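Side-chain contacts in aminopeptidase N family protein (Idiomarina loihiensis L2TR, PDB 4FGM), which probably acts as a zinc-dependent aminopeptidase of the M61 family, removing residues from the N-terminal end of peptides: residues I51-E56 and L62-I67; I324-Y329 and L573-P578. All blocks are in the same frame, centred on the assembly; numbering follows the deposited sequence.

Contact 1 (I51-E56 and L62-I67); sequences IGLHAE and LPVKQI
Leu62 N donates to Ala55 O over 2.8 Å, a main-chain bond that joins the two arms of a beta hairpin, strands 53-57 and 60-68, in the Peptidase M61 N-terminal region. Beyond it the arms splay: the short segments 53-56 and 64-67 run at 140° to each other, with axes 7.6 Å apart at their closest. A water lies between the arms and accepts from Ala55 N at 2.8 Å; its link to Leu62 O is implausibly short and therefore doubtful. Apolar side chains add to the contact. On the side of Ala55 and Leu62 the two CB atoms meet at 4.0 Å, a small methyl set against the root of a larger chain, and Ala55 CB also lies close to the carbonyl oxygen of Leu62. Farther along, Leu53 and Val64 cross at about a right angle. With its CG anti to the backbone N (chi1 -178°), Leu53 brings CD2 to both methyls of Val64, CG1 and CG2, at 3.9 Å each. The same CG1 also lies 4.1 Å from His54 CA, so Val64 touches backbone as well as side chain. Leu74 of strand 71-74 packs on Ala55 and Val64, while Val83 and Tyr85 of strand 81-91 lie against Leu53. The carboxylate of Glu56 turns to a different strand: OE2 pairs with His84 NE2, and the His84 ring also meets that of His54. The His54 ring is steadied from within its own segment as well, where ND1 donates to Gly52 O over 3.2 Å with the oxygen at the ring edge, only 3° out of the ring plane.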
loop_
_atom_site.group_PDB
_atom_site.type_symbol
_atom_site.label_atom_id
_atom_site.label_comp_id
_atom_site.label_asym_id
_atom_site.label_seq_id
_atom_site.Cartn_x
_atom_site.Cartn_y
_atom_site.Cartn_z
ATOM N N ILE A 51 20.035 10.277 -16.956
ATOM C CA ILE A 51 20.763 10.190 -18.217
ATOM C C ILE A 51 21.446 11.487 -18.655
ATOM O O ILE A 51 20.896 12.585 -18.495
ATOM C CB ILE A 51 19.793 9.758 -19.346
ATOM C CG1 ILE A 51 19.203 8.389 -19.022
ATOM C CG2 ILE A 51 20.503 9.721 -20.687
ATOM C CD1 ILE A 51 18.044 7.997 -19.928
ATOM N N GLY A 52 22.639 11.330 -19.228
ATOM C CA GLY A 52 23.419 12.446 -19.735
ATOM C C GLY A 52 23.637 13.598 -18.778
ATOM O O GLY A 52 23.419 14.755 -19.137
ATOM N N LEU A 53 24.072 13.296 -17.563
ATOM C CA LEU A 53 24.305 14.350 -16.583
ATOM C C LEU A 53 25.619 15.077 -16.866
ATOM O O LEU A 53 26.624 14.451 -17.192
ATOM C CB LEU A 53 24.328 13.757 -15.164
ATOM C CG LEU A 53 24.505 14.710 -13.973
ATOM C CD1 LEU A 53 23.744 14.187 -12.771
ATOM C CD2 LEU A 53 25.980 14.865 -13.640
ATOM N N HIS A 54 25.591 16.402 -16.785
ATOM C CA HIS A 54 26.793 17.206 -16.970
ATOM C C HIS A 54 26.647 18.468 -16.124
ATOM O O HIS A 54 25.561 18.760 -15.622
ATOM C CB HIS A 54 27.040 17.539 -18.448
ATOM C CG HIS A 54 25.915 18.258 -19.115
ATOM N ND1 HIS A 54 24.744 17.629 -19.488
ATOM C CD2 HIS A 54 25.787 19.547 -19.506
ATOM C CE1 HIS A 54 23.950 18.500 -20.083
ATOM N NE2 HIS A 54 24.559 19.673 -20.107
ATOM N N ALA A 55 27.732 19.206 -15.939
ATOM C CA ALA A 55 27.668 20.397 -15.101
ATOM C C ALA A 55 28.317 21.595 -15.747
ATOM O O ALA A 55 29.106 21.461 -16.681
ATOM C CB ALA A 55 28.329 20.122 -13.772
ATOM N N GLU A 56 27.989 22.774 -15.236
ATOM C CA GLU A 56 28.556 23.998 -15.777
ATOM C C GLU A 56 28.638 25.058 -14.697
ATOM O O GLU A 56 27.822 25.087 -13.773
ATOM C CB GLU A 56 27.706 24.517 -16.939
ATOM C CG GLU A 56 26.382 25.113 -16.504
ATOM C CD GLU A 56 25.687 25.870 -17.614
ATOM O OE1 GLU A 56 26.342 26.722 -18.251
ATOM O OE2 GLU A 56 24.484 25.626 -17.839
ATOM N N LEU A 62 31.762 22.186 -16.371
ATOM C CA LEU A 62 32.445 21.818 -15.137
ATOM C C LEU A 62 32.529 20.302 -15.063
ATOM O O LEU A 62 31.550 19.602 -15.310
ATOM C CB LEU A 62 31.682 22.355 -13.923
ATOM C CG LEU A 62 32.285 22.086 -12.541
ATOM C CD1 LEU A 62 33.631 22.788 -12.412
ATOM C CD2 LEU A 62 31.334 22.586 -11.475
ATOM N N PRO A 63 33.711 19.773 -14.736
ATOM C CA PRO A 63 33.875 18.321 -14.642
ATOM C C PRO A 63 33.059 17.721 -13.500
ATOM O O PRO A 63 32.958 18.299 -12.415
ATOM C CB PRO A 63 35.376 18.153 -14.418
ATOM C CG PRO A 63 35.956 19.381 -15.075
ATOM C CD PRO A 63 35.009 20.456 -14.621
ATOM N N VAL A 64 32.474 16.559 -13.761
ATOM C CA VAL A 64 31.686 15.847 -12.762
ATOM C C VAL A 64 31.845 14.363 -13.048
ATOM O O VAL A 64 31.754 13.948 -14.199
ATOM C CB VAL A 64 30.191 16.226 -12.847
ATOM C CG1 VAL A 64 29.669 15.982 -14.249
ATOM C CG2 VAL A 64 29.397 15.418 -11.843
ATOM N N LYS A 65 32.112 13.565 -12.018
ATOM C CA LYS A 65 32.262 12.126 -12.216
ATOM C C LYS A 65 31.296 11.386 -11.307
ATOM O O LYS A 65 30.988 11.850 -10.204
ATOM C CB LYS A 65 33.695 11.660 -11.911
ATOM C CG LYS A 65 34.101 11.810 -10.458
ATOM C CD LYS A 65 35.041 10.694 -9.993
ATOM C CE LYS A 65 36.512 11.001 -10.235
ATOM N NZ LYS A 65 36.861 11.099 -11.680
ATOM N N GLN A 66 30.804 10.244 -11.778
ATOM C CA GLN A 66 29.891 9.442 -10.979
ATOM C C GLN A 66 30.777 8.511 -10.155
ATOM O O GLN A 66 31.572 7.755 -10.713
ATOM C CB GLN A 66 28.954 8.643 -11.890
ATOM C CG GLN A 66 27.801 7.989 -11.155
ATOM C CD GLN A 66 26.664 7.583 -12.077
ATOM O OE1 GLN A 66 26.721 7.785 -13.292
ATOM N NE2 GLN A 66 25.623 7.008 -11.498
ATOM N N ILE A 67 30.660 8.568 -8.834
ATOM C CA ILE A 67 31.510 7.729 -8.001
ATOM C C ILE A 67 30.856 6.472 -7.448
ATOM O O ILE A 67 31.542 5.604 -6.912
ATOM C CB ILE A 67 32.151 8.541 -6.846
ATOM C CG1 ILE A 67 31.077 9.194 -5.985
ATOM C CG2 ILE A 67 33.084 9.603 -7.426
ATOM C CD1 ILE A 67 31.610 9.745 -4.686
HETATM O O HOH W 1 30.237 18.405 -16.945
#

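Contact 2 (I324-Y329 and L573-P578); sequences IDEKRY and LSVEQP
Val575, the last residue of strand 570-575, meets Glu326 and Lys327 in the first turn of helix 326-342. Before it, Leu573 turns its side chain to Leu333 and Leu337 farther along that helix, and Ser574 bonds through its backbone to Met462 of strand 461-466. At Val575, CG1 presses against an ion pair: it lies 3.5 Å from Glu326 OE2 and 3.5 Å from Lys327 NZ, with both chains crossing the valine at about a right angle. The pair itself is tight, NZ to OE2 2.7 Å, the amine meeting the oxygen nearly along its C-O bond; bends at chi2 and chi4 curl the lysine round to its neighbour. An alanine in place of Glu326 would probably leave the Lys327 amine without its charge partner and take away the CG and OE2 contacts with Val575 CG1. Just before the helix, Asp325 is the N-cap, its OD1 accepting from Arg328 N at 2.8 Å. Past the strand, Glu576 and Gln577 bond through their backbones to Gly460. Strand 570-575 pairs with strand 461-466 and lies alongside helix 326-342, whose start is backed by His319 of helix 308-320 against Glu326.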
loop_
_atom_site.group_PDB
_atom_site.type_symbol
_atom_site.label_atom_id
_atom_site.label_comp_id
_atom_site.label_asym_id
_atom_site.label_seq_id
_atom_site.Cartn_x
_atom_site.Cartn_y
_atom_site.Cartn_z
ATOM N N ILE A 324 -20.410 1.733 4.442
ATOM C CA ILE A 324 -20.771 0.325 4.277
ATOM C C ILE A 324 -21.409 -0.225 5.556
ATOM O O ILE A 324 -21.054 0.190 6.662
ATOM C CB ILE A 324 -19.538 -0.541 3.944
ATOM C CG1 ILE A 324 -18.544 -0.491 5.105
ATOM C CG2 ILE A 324 -18.902 -0.061 2.635
ATOM C CD1 ILE A 324 -17.395 -1.453 4.972
ATOM N N ASP A 325 -22.349 -1.155 5.407
ATOM C CA ASP A 325 -23.015 -1.742 6.566
ATOM C C ASP A 325 -22.134 -2.798 7.224
ATOM O O ASP A 325 -21.025 -3.065 6.763
ATOM C CB ASP A 325 -24.357 -2.363 6.166
ATOM C CG ASP A 325 -24.210 -3.480 5.153
ATOM O OD1 ASP A 325 -23.282 -4.308 5.293
ATOM O OD2 ASP A 325 -25.039 -3.540 4.221
ATOM N N GLU A 326 -22.629 -3.408 8.296
ATOM C CA GLU A 326 -21.855 -4.414 9.008
ATOM C C GLU A 326 -21.675 -5.714 8.223
ATOM O O GLU A 326 -20.747 -6.474 8.491
ATOM C CB GLU A 326 -22.486 -4.706 10.382
ATOM C CG GLU A 326 -23.279 -6.009 10.487
ATOM C CD GLU A 326 -24.636 -5.935 9.825
ATOM O OE1 GLU A 326 -24.983 -4.863 9.285
ATOM O OE2 GLU A 326 -25.356 -6.953 9.849
ATOM N N LYS A 327 -22.561 -5.974 7.264
ATOM C CA LYS A 327 -22.455 -7.189 6.464
ATOM C C LYS A 327 -21.215 -7.085 5.573
ATOM O O LYS A 327 -20.380 -7.992 5.541
ATOM C CB LYS A 327 -23.714 -7.380 5.610
ATOM C CG LYS A 327 -24.987 -7.711 6.400
ATOM C CD LYS A 327 -24.945 -9.119 6.991
ATOM C CE LYS A 327 -26.238 -9.468 7.734
ATOM N NZ LYS A 327 -26.084 -9.479 9.225
ATOM N N ARG A 328 -21.094 -5.972 4.855
ATOM C CA ARG A 328 -19.943 -5.746 3.990
ATOM C C ARG A 328 -18.667 -5.726 4.810
ATOM O O ARG A 328 -17.652 -6.317 4.422
ATOM C CB ARG A 328 -20.074 -4.416 3.249
ATOM C CG ARG A 328 -20.922 -4.505 2.008
ATOM C CD ARG A 328 -20.976 -3.189 1.268
ATOM N NE ARG A 328 -21.439 -3.396 -0.098
ATOM C CZ ARG A 328 -20.750 -4.050 -1.028
ATOM N NH1 ARG A 328 -19.561 -4.560 -0.742
ATOM N NH2 ARG A 328 -21.255 -4.204 -2.244
ATOM N N TYR A 329 -18.716 -5.043 5.948
ATOM C CA TYR A 329 -17.541 -4.955 6.795
ATOM C C TYR A 329 -17.058 -6.321 7.275
ATOM O O TYR A 329 -15.862 -6.627 7.195
ATOM C CB TYR A 329 -17.791 -4.061 8.012
ATOM C CG TYR A 329 -16.605 -4.095 8.940
ATOM C CD1 TYR A 329 -15.387 -3.526 8.558
ATOM C CD2 TYR A 329 -16.646 -4.826 10.125
ATOM C CE1 TYR A 329 -14.244 -3.697 9.317
ATOM C CE2 TYR A 329 -15.507 -5.006 10.893
ATOM C CZ TYR A 329 -14.305 -4.445 10.479
ATOM O OH TYR A 329 -13.155 -4.680 11.201
ATOM N N LEU A 573 -17.825 -14.636 8.851
ATOM C CA LEU A 573 -18.271 -13.925 10.045
ATOM C C LEU A 573 -19.670 -13.350 9.910
ATOM O O LEU A 573 -20.019 -12.767 8.884
ATOM C CB LEU A 573 -17.298 -12.795 10.380
ATOM C CG LEU A 573 -16.151 -13.130 11.338
ATOM C CD1 LEU A 573 -15.470 -14.411 10.917
ATOM C CD2 LEU A 573 -15.166 -11.974 11.368
ATOM N N SER A 574 -20.462 -13.517 10.963
ATOM C CA SER A 574 -21.830 -13.018 10.988
ATOM C C SER A 574 -22.251 -12.614 12.400
ATOM O O SER A 574 -21.791 -13.182 13.395
ATOM C CB SER A 574 -22.791 -14.079 10.450
ATOM O OG SER A 574 -22.630 -15.302 11.145
ATOM N N VAL A 575 -23.117 -11.613 12.480
ATOM C CA VAL A 575 -23.614 -11.145 13.761
ATOM C C VAL A 575 -24.874 -11.940 14.090
ATOM O O VAL A 575 -25.845 -11.917 13.340
ATOM C CB VAL A 575 -23.928 -9.625 13.712
ATOM C CG1 VAL A 575 -24.505 -9.258 12.363
ATOM C CG2 VAL A 575 -24.905 -9.256 14.816
ATOM N N GLU A 576 -24.841 -12.661 15.206
ATOM C CA GLU A 576 -25.980 -13.468 15.631
ATOM C C GLU A 576 -26.629 -12.922 16.904
ATOM O O GLU A 576 -27.769 -13.259 17.217
ATOM C CB GLU A 576 -25.540 -14.920 15.843
ATOM C CG GLU A 576 -25.392 -15.742 14.560
ATOM C CD GLU A 576 -26.722 -16.276 14.044
ATOM O OE1 GLU A 576 -27.486 -16.847 14.851
ATOM O OE2 GLU A 576 -26.999 -16.138 12.833
ATOM N N GLN A 577 -25.894 -12.078 17.627
ATOM C CA GLN A 577 -26.380 -11.465 18.862
ATOM C C GLN A 577 -26.134 -9.958 18.800
ATOM O O GLN A 577 -25.220 -9.438 19.442
ATOM C CB GLN A 577 -25.652 -12.069 20.066
ATOM C CG GLN A 577 -26.484 -13.051 20.871
ATOM C CD GLN A 577 -27.660 -12.379 21.562
ATOM O OE1 GLN A 577 -27.482 -11.431 22.329
ATOM N NE2 GLN A 577 -28.866 -12.869 21.294
ATOM N N PRO A 578 -26.961 -9.237 18.026
ATOM C CA PRO A 578 -26.887 -7.785 17.825
ATOM C C PRO A 578 -26.666 -6.949 19.078
ATOM O O PRO A 578 -25.804 -6.065 19.102
ATOM C CB PRO A 578 -28.220 -7.463 17.158
ATOM C CG PRO A 578 -28.503 -8.702 16.379
ATOM C CD PRO A 578 -28.160 -9.784 17.366
#

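Overall arrangement
Contacts 1 and 2 sit on opposite sides of the chain's centre, their own centres about 61 Å apart and their nearest atoms about 44 Å apart, so neither touches the other. The centre of contact 1, a local hairpin, lies about 36 Å from the centre of the chain; that of contact 2, which brings together residues more than 240 positions apart, lies about 26 Å from it. Both lie away from the zinc, held by His273, His277 and Glu307, and from the maleic acid in its pocket. In sequence, helix 308-320 begins right after the zinc ligand Glu307, and helix 326-342 of contact 2 follows it.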